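Local coordinates for protein discoidin-2 (PDB 2VM9) that binds galactose and N-acetylgalactosamine as a homotrimeric lectin and may take part in spore formation and spore coat assembly, at residues P199-A210 against A242-V253; S7-L18 against R148-V156. All coordinates share one frame; numbering follows the deposited sequence. Where two conformers were deposited one is given.

Contact 1. Residues P199-A210 against A242-V253; sequences PIVSIGCKKVDA and AVYDLTFDYVAV
Two antiparallel strands of the lectin-like region, 200-210 and 243-253, pair here and are broken twice by classic beta bulges. In the first bulge K206 and K207 both face T247: T247 O takes a 2.9 Å bond from K206 N and a weak one from K207 N. In the second, D209 O is gripped by two amides, Y244 N at 2.8 Å and D245 N at 3.0 Å.

At the first bulge the two lysines reach different carboxylates. K206 passes T247 CG2 with its extended chain and sets NZ 2.7 Å from D249 OD1, on the syn side but 29° out of the carboxylate plane; NZ also makes a salt bridge with E168, so it is shared between two carboxylates. A water accepts weakly from NZ and donates to D249 OD2, which is also bonded by I203 N of the second subunit. K207, with CG anti to the backbone N (chi1 174°), runs over T247 OG1, itself hydrogen-bonded to S170 OG, to bring NZ within 2.9 Å of D245 OD2, this time on the anti side.

The face carrying I203, C205, F248 and L246 is largely apolar. I203 CD1 lies 4.0 Å above one face of the F248 ring, offset toward its rim, while C205 SG stands above a face at a longer 4.8 Å from the centroid. L246 CD2 meets V208 CG2 further along.

D209, a carbohydrate-binding residue, lays OD2 3.2 Å from Y244 CD2, and its OD1 is bonded by Q216 NE2 of the second subunit. Residues 207-210 also pair with a strand of that subunit, so the sheet continues across the interface, placing this bulged ladder in the trimeric H-type lectin fold, with a sugar-binding aspartate at a subunit boundary.

Contact 2. Residues S7-L18 against R148-V156; sequences SVSCLANALLNL and RWELYALPV
The carboxylate of E150 receives two successive amides where the chain leaves strand 8-9: L11 N binds OE2 at 2.7 Å and A12 N binds OE1 at 2.9 Å, each on a syn lone pair. OE2 also takes L151 N on its anti lone pair, so three N-H groups fix the rotation of the group and should favour its ionised form. The side chain gets there by leaving with CG anti to the backbone N and then bending at chi2 (57°), which also puts CG 3.4 Å above one face of the Y152 ring, toward the rim.

Backbone bonds continue the junction. V8 and A153 form a hydrogen-bonded antiparallel pair, with V8 N 2.8 Å from A153 O, and C10 N lies almost on the extension of the L151 C=O bond (C=O...N angle 176°). Beyond this short ladder the chain turns away: L11-A14 is a type I turn, and S9 O accepts both N13 N and N13 ND2, which approach from opposite faces of its plane. Strand 8-9 thereby edges strand 146-153 in the beta-sandwich of this F5/8 type C domain, before 17-20 enters the other sheet.

Side chains fill in around the ladder. In one of the two conformers of S9, a water joins its OG to Y152 OH, and OG also lies 3.3 Å from Y152 CE1. On the other side C10 SG touches A153 CB at 3.8 Å, and L16 CD1 meets L151 CD1, the two side chains crossing at about a right angle. L11 CD1 and L18 CD2 both reach the W149 indole, L11 at the NE1 side and L18 at CZ2, 3.9 Å away; I63 and I136 of the opposing sheet also touch this indole. V8 CG2 packs on P155, at the end leading into the linker.

Contact 2 closes before contact 1 opens along the chain, and the two belong to different domains: contact 2 lies in the beta-sandwich up to P155, and its last residue, V156, opens the linker that leads toward contact 1 in the lectin-like region. Their centres are 44 Å apart and their nearest atoms about 13 Å apart, so neither touches the other. Contact 1 holds D209 of the carbohydrate site, and the side chain of V243 lies about 7 Å from that of R218 and about 8 Å from that of W238. Contact 2 lies away from the annotated sites. Both nevertheless touch the second subunit, placing trimer contacts in each domain.

Contact 1. Residues P199-A210 against A242-V253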
loop_
_atom_site.group_PDB
_atom_site.type_symbol
_atom_site.label_atom_id
_atom_site.label_comp_id
_atom_site.label_asym_id
_atom_site.label_seq_id
_atom_site.Cartn_x
_atom_site.Cartn_y
_atom_site.Cartn_z
ATOM N N PRO A 199 6.527 18.210 -0.298
ATOM C CA PRO A 199 7.380 17.176 0.286
ATOM C C PRO A 199 8.493 17.744 1.177
ATOM O O PRO A 199 8.660 18.962 1.261
ATOM C CB PRO A 199 8.009 16.533 -0.939
ATOM C CG PRO A 199 8.161 17.718 -1.909
ATOM C CD PRO A 199 6.936 18.566 -1.672
ATOM N N ILE A 200 9.229 16.861 1.834
ATOM C CA ILE A 200 10.494 17.257 2.451
ATOM C C ILE A 200 11.554 16.936 1.396
ATOM O O ILE A 200 11.286 16.172 0.447
ATOM C CB ILE A 200 10.740 16.540 3.789
ATOM C CG1 ILE A 200 10.864 15.025 3.591
ATOM C CG2 ILE A 200 9.617 16.886 4.789
ATOM C CD1 ILE A 200 12.233 14.528 2.994
ATOM N N VAL A 201 12.721 17.564 1.482
ATOM C CA VAL A 201 13.747 17.266 0.482
ATOM C C VAL A 201 15.063 17.068 1.220
ATOM O O VAL A 201 15.616 18.011 1.809
ATOM C CB VAL A 201 13.894 18.379 -0.595
ATOM C CG1 VAL A 201 15.082 18.089 -1.518
ATOM C CG2 VAL A 201 12.613 18.527 -1.452
ATOM N N SER A 202 15.555 15.836 1.152
ATOM C CA SER A 202 16.810 15.456 1.790
ATOM C C SER A 202 17.915 15.439 0.755
ATOM O O SER A 202 17.687 15.082 -0.401
ATOM C CB SER A 202 16.685 14.073 2.427
ATOM O OG SER A 202 15.822 14.150 3.537
ATOM N N ILE A 203 19.122 15.833 1.156
ATOM C CA ILE A 203 20.209 15.959 0.177
ATOM C C ILE A 203 21.520 15.362 0.703
ATOM O O ILE A 203 21.710 15.240 1.910
ATOM C CB ILE A 203 20.430 17.466 -0.270
ATOM C CG1 ILE A 203 20.925 18.355 0.887
ATOM C CG2 ILE A 203 19.140 18.048 -0.899
ATOM C CD1 ILE A 203 21.240 19.845 0.508
ATOM N N GLY A 204 22.402 14.990 -0.214
ATOM C CA GLY A 204 23.691 14.432 0.166
ATOM C C GLY A 204 24.701 14.742 -0.908
ATOM O O GLY A 204 24.421 14.581 -2.098
ATOM N N CYS A 205 25.896 15.140 -0.499
ATOM C CA CYS A 205 26.896 15.572 -1.485
ATOM C C CYS A 205 27.565 14.348 -2.148
ATOM O O CYS A 205 27.902 13.362 -1.469
ATOM C CB CYS A 205 27.925 16.461 -0.822
ATOM S SG CYS A 205 29.121 17.172 -2.015
ATOM N N LYS A 206 27.725 14.418 -3.471
ATOM C CA LYS A 206 28.465 13.388 -4.209
ATOM C C LYS A 206 29.592 13.917 -5.082
ATOM O O LYS A 206 30.204 13.164 -5.846
ATOM C CB LYS A 206 27.522 12.483 -5.013
ATOM C CG LYS A 206 26.769 13.192 -6.131
ATOM C CD LYS A 206 25.978 12.145 -6.942
ATOM C CE LYS A 206 25.269 12.791 -8.093
ATOM N NZ LYS A 206 24.291 11.875 -8.841
ATOM N N LYS A 207 29.882 15.207 -4.968
ATOM C CA LYS A 207 31.033 15.764 -5.676
ATOM C C LYS A 207 31.466 17.040 -5.012
ATOM O O LYS A 207 30.633 17.929 -4.788
ATOM C CB LYS A 207 30.710 16.063 -7.153
ATOM C CG LYS A 207 31.886 16.784 -7.853
ATOM C CD LYS A 207 31.425 17.294 -9.217
ATOM C CE LYS A 207 32.559 17.905 -9.965
ATOM N NZ LYS A 207 32.102 18.445 -11.296
ATOM N N VAL A 208 32.762 17.116 -4.701
ATOM C CA VAL A 208 33.376 18.359 -4.252
ATOM C C VAL A 208 34.517 18.703 -5.194
ATOM O O VAL A 208 35.391 17.878 -5.428
ATOM C CB VAL A 208 33.912 18.232 -2.823
ATOM C CG1 VAL A 208 34.827 19.457 -2.500
ATOM C CG2 VAL A 208 32.762 18.095 -1.834
ATOM N N ASP A 209 34.496 19.919 -5.741
ATOM C CA ASP A 209 35.628 20.413 -6.507
ATOM C C ASP A 209 35.795 21.834 -5.972
ATOM O O ASP A 209 35.073 22.728 -6.369
ATOM C CB ASP A 209 35.304 20.424 -8.005
ATOM C CG ASP A 209 36.496 20.823 -8.870
ATOM O OD1 ASP A 209 37.544 21.242 -8.319
ATOM O OD2 ASP A 209 36.386 20.658 -10.107
ATOM N N ALA A 210 36.695 22.009 -5.011
ATOM C CA ALA A 210 36.768 23.274 -4.241
ATOM C C ALA A 210 38.140 23.486 -3.654
ATOM O O ALA A 210 38.825 22.529 -3.235
ATOM C CB ALA A 210 35.742 23.289 -3.108
ATOM N N ALA A 242 37.163 29.288 -2.795
ATOM C CA ALA A 242 36.784 29.261 -4.212
ATOM C C ALA A 242 36.211 27.868 -4.462
ATOM O O ALA A 242 36.942 26.867 -4.464
ATOM C CB ALA A 242 38.016 29.511 -5.081
ATOM N N VAL A 243 34.897 27.793 -4.663
ATOM C CA VAL A 243 34.251 26.497 -4.936
ATOM C C VAL A 243 34.009 26.393 -6.441
ATOM O O VAL A 243 33.319 27.235 -7.010
ATOM C CB VAL A 243 32.909 26.362 -4.181
ATOM C CG1 VAL A 243 32.149 25.086 -4.629
ATOM C CG2 VAL A 243 33.144 26.389 -2.654
ATOM N N TYR A 244 34.610 25.376 -7.077
ATOM C CA TYR A 244 34.535 25.204 -8.537
ATOM C C TYR A 244 33.228 24.528 -8.950
ATOM O O TYR A 244 32.537 24.979 -9.878
ATOM C CB TYR A 244 35.749 24.375 -8.993
ATOM C CG TYR A 244 35.937 24.295 -10.477
ATOM C CD1 TYR A 244 36.846 25.146 -11.110
ATOM C CD2 TYR A 244 35.220 23.384 -11.247
ATOM C CE1 TYR A 244 37.053 25.074 -12.460
ATOM C CE2 TYR A 244 35.410 23.313 -12.623
ATOM C CZ TYR A 244 36.343 24.169 -13.208
ATOM O OH TYR A 244 36.567 24.138 -14.565
ATOM N N ASP A 245 32.872 23.456 -8.244
ATOM C CA ASP A 245 31.576 22.798 -8.458
ATOM C C ASP A 245 31.218 21.956 -7.226
ATOM O O ASP A 245 32.098 21.562 -6.438
ATOM C CB ASP A 245 31.627 21.896 -9.712
ATOM C CG ASP A 245 30.239 21.539 -10.247
ATOM O OD1 ASP A 245 29.264 22.221 -9.891
ATOM O OD2 ASP A 245 30.127 20.572 -11.042
ATOM N N LEU A 246 29.923 21.729 -7.041
ATOM C CA LEU A 246 29.421 20.793 -6.023
ATOM C C LEU A 246 28.247 20.100 -6.643
ATOM O O LEU A 246 27.509 20.726 -7.429
ATOM C CB LEU A 246 28.912 21.537 -4.785
ATOM C CG LEU A 246 29.953 22.228 -3.906
ATOM C CD1 LEU A 246 29.232 23.189 -2.947
ATOM C CD2 LEU A 246 30.789 21.188 -3.155
ATOM N N THR A 247 28.033 18.840 -6.263
ATOM C CA THR A 247 26.858 18.093 -6.728
ATOM C C THR A 247 26.171 17.440 -5.542
ATOM O O THR A 247 26.838 16.851 -4.695
ATOM C CB THR A 247 27.230 16.983 -7.756
ATOM O OG1 THR A 247 27.890 17.571 -8.881
ATOM C CG2 THR A 247 25.972 16.242 -8.220
ATOM N N PHE A 248 24.842 17.542 -5.500
ATOM C CA PHE A 248 24.036 16.793 -4.525
ATOM C C PHE A 248 23.068 15.841 -5.212
ATOM O O PHE A 248 22.464 16.188 -6.240
ATOM C CB PHE A 248 23.219 17.748 -3.648
ATOM C CG PHE A 248 24.064 18.583 -2.713
ATOM C CD1 PHE A 248 24.348 18.119 -1.425
ATOM C CD2 PHE A 248 24.594 19.800 -3.133
ATOM C CE1 PHE A 248 25.157 18.869 -0.543
ATOM C CE2 PHE A 248 25.400 20.585 -2.262
ATOM C CZ PHE A 248 25.699 20.107 -0.981
ATOM N N ASP A 249 22.871 14.669 -4.607
ATOM C CA ASP A 249 21.663 13.901 -4.910
ATOM C C ASP A 249 20.599 14.379 -3.931
ATOM O O ASP A 249 20.898 14.700 -2.773
ATOM C CB ASP A 249 21.901 12.407 -4.718
ATOM C CG ASP A 249 22.393 11.722 -5.997
ATOM O OD1 ASP A 249 22.350 12.361 -7.084
ATOM O OD2 ASP A 249 22.830 10.556 -5.910
ATOM N N TYR A 250 19.356 14.422 -4.383
ATOM C CA TYR A 250 18.264 14.715 -3.461
ATOM C C TYR A 250 17.230 13.597 -3.460
ATOM O O TYR A 250 17.060 12.882 -4.463
ATOM C CB TYR A 250 17.595 16.052 -3.787
ATOM C CG TYR A 250 16.667 16.024 -5.001
ATOM C CD1 TYR A 250 15.334 15.561 -4.882
ATOM C CD2 TYR A 250 17.105 16.466 -6.249
ATOM C CE1 TYR A 250 14.480 15.530 -5.982
ATOM C CE2 TYR A 250 16.243 16.448 -7.381
ATOM C CZ TYR A 250 14.928 15.987 -7.219
ATOM O OH TYR A 250 14.072 15.954 -8.303
ATOM N N VAL A 251 16.542 13.473 -2.327
ATOM C CA VAL A 251 15.440 12.520 -2.178
ATOM C C VAL A 251 14.283 13.343 -1.606
ATOM O O VAL A 251 14.373 13.842 -0.489
ATOM C CB VAL A 251 15.818 11.336 -1.256
ATOM C CG1 VAL A 251 14.614 10.384 -1.065
ATOM C CG2 VAL A 251 17.039 10.535 -1.838
ATOM N N ALA A 252 13.254 13.558 -2.430
ATOM C CA ALA A 252 12.079 14.305 -2.011
ATOM C C ALA A 252 11.040 13.279 -1.571
ATOM O O ALA A 252 10.741 12.338 -2.327
ATOM C CB ALA A 252 11.552 15.125 -3.140
ATOM N N VAL A 253 10.523 13.455 -0.361
ATOM C CA VAL A 253 9.611 12.472 0.229
ATOM C C VAL A 253 8.301 13.155 0.600
ATOM O O VAL A 253 8.284 14.153 1.314
ATOM C CB VAL A 253 10.208 11.790 1.495
ATOM C CG1 VAL A 253 9.248 10.714 2.027
ATOM C CG2 VAL A 253 11.584 11.167 1.195
HETATM O O HOH W 1 22.937 8.918 -8.058
#

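Contact 2. Residues S7-L18 against R148-V156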
loop_
_atom_site.group_PDB
_atom_site.type_symbol
_atom_site.label_atom_id
_atom_site.label_comp_id
_atom_site.label_asym_id
_atom_site.label_seq_id
_atom_site.Cartn_x
_atom_site.Cartn_y
_atom_site.Cartn_z
ATOM N N SER A 7 -7.405 1.902 18.542
ATOM C CA SER A 7 -7.078 0.835 17.605
ATOM C C SER A 7 -8.093 1.013 16.491
ATOM O O SER A 7 -9.074 1.743 16.650
ATOM C CB SER A 7 -7.144 -0.548 18.267
ATOM O OG SER A 7 -8.454 -0.829 18.710
ATOM N N VAL A 8 -7.860 0.368 15.359
ATOM C CA VAL A 8 -8.774 0.469 14.219
ATOM C C VAL A 8 -9.670 -0.771 14.199
ATOM O O VAL A 8 -9.160 -1.879 14.267
ATOM C CB VAL A 8 -7.948 0.510 12.909
ATOM C CG1 VAL A 8 -8.834 0.330 11.654
ATOM C CG2 VAL A 8 -7.113 1.807 12.849
ATOM N N SER A 9 -10.983 -0.568 14.074
ATOM C CA SER A 9 -11.955 -1.639 13.874
ATOM C C SER A 9 -11.954 -1.949 12.374
ATOM O O SER A 9 -12.530 -1.198 11.591
ATOM C CB SER A 9 -13.356 -1.171 14.324
ATOM O OG SER A 9 -13.346 -0.853 15.715
ATOM N N CYS A 10 -11.278 -3.023 11.983
ATOM C CA CYS A 10 -11.008 -3.280 10.569
ATOM C C CYS A 10 -12.268 -3.508 9.742
ATOM O O CYS A 10 -12.409 -2.917 8.682
ATOM C CB CYS A 10 -10.064 -4.453 10.397
ATOM S SG CYS A 10 -8.431 -4.087 11.047
ATOM N N LEU A 11 -13.164 -4.387 10.205
ATOM C CA LEU A 11 -14.375 -4.683 9.435
ATOM C C LEU A 11 -15.307 -3.469 9.402
ATOM O O LEU A 11 -15.897 -3.179 8.364
ATOM C CB LEU A 11 -15.112 -5.891 10.012
ATOM C CG LEU A 11 -14.388 -7.236 10.110
ATOM C CD1 LEU A 11 -15.485 -8.324 10.273
ATOM C CD2 LEU A 11 -13.393 -7.561 9.015
ATOM N N ALA A 12 -15.400 -2.737 10.517
ATOM C CA ALA A 12 -16.297 -1.574 10.584
ATOM C C ALA A 12 -15.878 -0.558 9.527
ATOM O O ALA A 12 -16.718 0.095 8.926
ATOM C CB ALA A 12 -16.305 -0.925 11.976
ATOM N N ASN A 13 -14.571 -0.459 9.307
ATOM C CA ASN A 13 -14.021 0.503 8.362
ATOM C C ASN A 13 -13.855 -0.051 6.952
ATOM O O ASN A 13 -13.312 0.636 6.071
ATOM C CB ASN A 13 -12.674 0.976 8.887
ATOM C CG ASN A 13 -12.818 2.053 9.926
ATOM O OD1 ASN A 13 -12.869 3.245 9.591
ATOM N ND2 ASN A 13 -12.896 1.654 11.208
ATOM N N ALA A 14 -14.335 -1.277 6.735
ATOM C CA ALA A 14 -14.275 -1.937 5.425
ATOM C C ALA A 14 -12.822 -2.054 4.905
ATOM O O ALA A 14 -12.527 -1.782 3.749
ATOM C CB ALA A 14 -15.208 -1.222 4.393
ATOM N N LEU A 15 -11.906 -2.423 5.795
ATOM C CA LEU A 15 -10.487 -2.491 5.432
ATOM C C LEU A 15 -10.027 -3.876 4.975
ATOM O O LEU A 15 -8.917 -4.014 4.437
ATOM C CB LEU A 15 -9.605 -2.010 6.588
ATOM C CG LEU A 15 -9.772 -0.526 6.965
ATOM C CD1 LEU A 15 -8.935 -0.169 8.179
ATOM C CD2 LEU A 15 -9.421 0.394 5.765
ATOM N N LEU A 16 -10.831 -4.904 5.231
ATOM C CA LEU A 16 -10.404 -6.268 4.942
ATOM C C LEU A 16 -11.414 -6.974 4.044
ATOM O O LEU A 16 -12.610 -6.763 4.186
ATOM C CB LEU A 16 -10.229 -7.068 6.242
ATOM C CG LEU A 16 -9.169 -6.506 7.185
ATOM C CD1 LEU A 16 -9.231 -7.240 8.510
ATOM C CD2 LEU A 16 -7.761 -6.623 6.540
ATOM N N ASN A 17 -10.923 -7.773 3.106
ATOM C CA ASN A 17 -11.761 -8.664 2.314
ATOM C C ASN A 17 -12.032 -9.893 3.207
ATOM O O ASN A 17 -11.122 -10.342 3.922
ATOM C CB ASN A 17 -11.003 -9.166 1.080
ATOM C CG ASN A 17 -10.515 -8.040 0.144
ATOM O OD1 ASN A 17 -9.285 -7.864 -0.095
ATOM N ND2 ASN A 17 -11.466 -7.307 -0.427
ATOM N N LEU A 18 -13.254 -10.418 3.172
ATOM C CA LEU A 18 -13.588 -11.645 3.939
ATOM C C LEU A 18 -13.950 -12.771 2.983
ATOM O O LEU A 18 -14.631 -12.554 1.963
ATOM C CB LEU A 18 -14.776 -11.398 4.885
ATOM C CG LEU A 18 -14.608 -10.392 6.033
ATOM C CD1 LEU A 18 -15.781 -10.539 7.013
ATOM C CD2 LEU A 18 -13.295 -10.625 6.731
ATOM N N ARG A 148 -20.320 -13.450 14.933
ATOM C CA ARG A 148 -20.000 -12.097 14.520
ATOM C C ARG A 148 -18.646 -11.780 15.154
ATOM O O ARG A 148 -18.273 -12.395 16.144
ATOM C CB ARG A 148 -21.060 -11.100 14.988
ATOM C CG ARG A 148 -22.399 -11.274 14.262
ATOM C CD ARG A 148 -23.501 -10.406 14.925
ATOM N NE ARG A 148 -23.882 -11.012 16.210
ATOM C CZ ARG A 148 -24.667 -10.429 17.117
ATOM N NH1 ARG A 148 -25.170 -9.204 16.887
ATOM N NH2 ARG A 148 -24.927 -11.049 18.272
ATOM N N TRP A 149 -17.901 -10.847 14.556
ATOM C CA TRP A 149 -16.538 -10.602 15.002
ATOM C C TRP A 149 -16.014 -9.268 14.513
ATOM O O TRP A 149 -16.612 -8.629 13.628
ATOM C CB TRP A 149 -15.588 -11.733 14.560
ATOM C CG TRP A 149 -15.370 -11.846 13.075
ATOM C CD1 TRP A 149 -16.278 -11.604 12.059
ATOM C CD2 TRP A 149 -14.157 -12.246 12.440
ATOM N NE1 TRP A 149 -15.669 -11.831 10.826
ATOM C CE2 TRP A 149 -14.387 -12.255 11.043
ATOM C CE3 TRP A 149 -12.896 -12.631 12.920
ATOM C CZ2 TRP A 149 -13.382 -12.597 10.122
ATOM C CZ3 TRP A 149 -11.916 -12.980 12.019
ATOM C CH2 TRP A 149 -12.168 -12.972 10.625
ATOM N N GLU A 150 -14.899 -8.868 15.115
ATOM C CA GLU A 150 -14.163 -7.707 14.673
ATOM C C GLU A 150 -12.690 -7.973 14.933
ATOM O O GLU A 150 -12.316 -8.745 15.837
ATOM C CB GLU A 150 -14.645 -6.451 15.402
ATOM C CG GLU A 150 -13.927 -5.132 14.997
ATOM C CD GLU A 150 -14.032 -4.840 13.494
ATOM O OE1 GLU A 150 -14.820 -3.952 13.122
ATOM O OE2 GLU A 150 -13.311 -5.480 12.698
ATOM N N LEU A 151 -11.857 -7.366 14.097
ATOM C CA LEU A 151 -10.413 -7.479 14.216
ATOM C C LEU A 151 -9.905 -6.087 14.428
ATOM O O LEU A 151 -10.269 -5.188 13.659
ATOM C CB LEU A 151 -9.852 -8.022 12.896
ATOM C CG LEU A 151 -10.042 -9.527 12.683
ATOM C CD1 LEU A 151 -9.829 -9.875 11.228
ATOM C CD2 LEU A 151 -9.087 -10.348 13.623
ATOM N N TYR A 152 -9.045 -5.916 15.442
ATOM C CA TYR A 152 -8.523 -4.591 15.829
ATOM C C TYR A 152 -7.042 -4.516 15.486
ATOM O O TYR A 152 -6.289 -5.436 15.799
ATOM C CB TYR A 152 -8.732 -4.314 17.318
ATOM C CG TYR A 152 -10.186 -4.330 17.654
ATOM C CD1 TYR A 152 -10.955 -3.175 17.509
ATOM C CD2 TYR A 152 -10.803 -5.516 18.064
ATOM C CE1 TYR A 152 -12.297 -3.176 17.765
ATOM C CE2 TYR A 152 -12.174 -5.540 18.337
ATOM C CZ TYR A 152 -12.904 -4.357 18.207
ATOM O OH TYR A 152 -14.233 -4.320 18.439
ATOM N N ALA A 153 -6.649 -3.433 14.817
ATOM C CA ALA A 153 -5.258 -3.294 14.378
ATOM C C ALA A 153 -4.713 -1.936 14.813
ATOM O O ALA A 153 -5.472 -0.998 15.066
ATOM C CB ALA A 153 -5.161 -3.439 12.829
ATOM N N LEU A 154 -3.389 -1.822 14.895
ATOM C CA LEU A 154 -2.809 -0.502 15.121
ATOM C C LEU A 154 -3.151 0.426 13.965
ATOM O O LEU A 154 -3.185 -0.004 12.833
ATOM C CB LEU A 154 -1.289 -0.592 15.212
ATOM C CG LEU A 154 -0.751 -1.372 16.409
ATOM C CD1 LEU A 154 0.785 -1.419 16.332
ATOM C CD2 LEU A 154 -1.240 -0.706 17.708
ATOM N N PRO A 155 -3.373 1.716 14.244
ATOM C CA PRO A 155 -3.543 2.666 13.133
ATOM C C PRO A 155 -2.282 2.758 12.303
ATOM O O PRO A 155 -1.176 2.479 12.817
ATOM C CB PRO A 155 -3.751 4.030 13.829
ATOM C CG PRO A 155 -3.993 3.750 15.198
ATOM C CD PRO A 155 -3.503 2.360 15.557
ATOM N N VAL A 156 -2.444 3.167 11.044
ATOM C CA VAL A 156 -1.316 3.413 10.145
ATOM C C VAL A 156 -0.522 4.609 10.666
ATOM O O VAL A 156 -1.087 5.572 11.163
ATOM C CB VAL A 156 -1.775 3.603 8.666
ATOM C CG1 VAL A 156 -0.579 3.773 7.745
ATOM C CG2 VAL A 156 -2.572 2.379 8.208
HETATM O O HOH W 2 -15.637 -2.284 17.306
#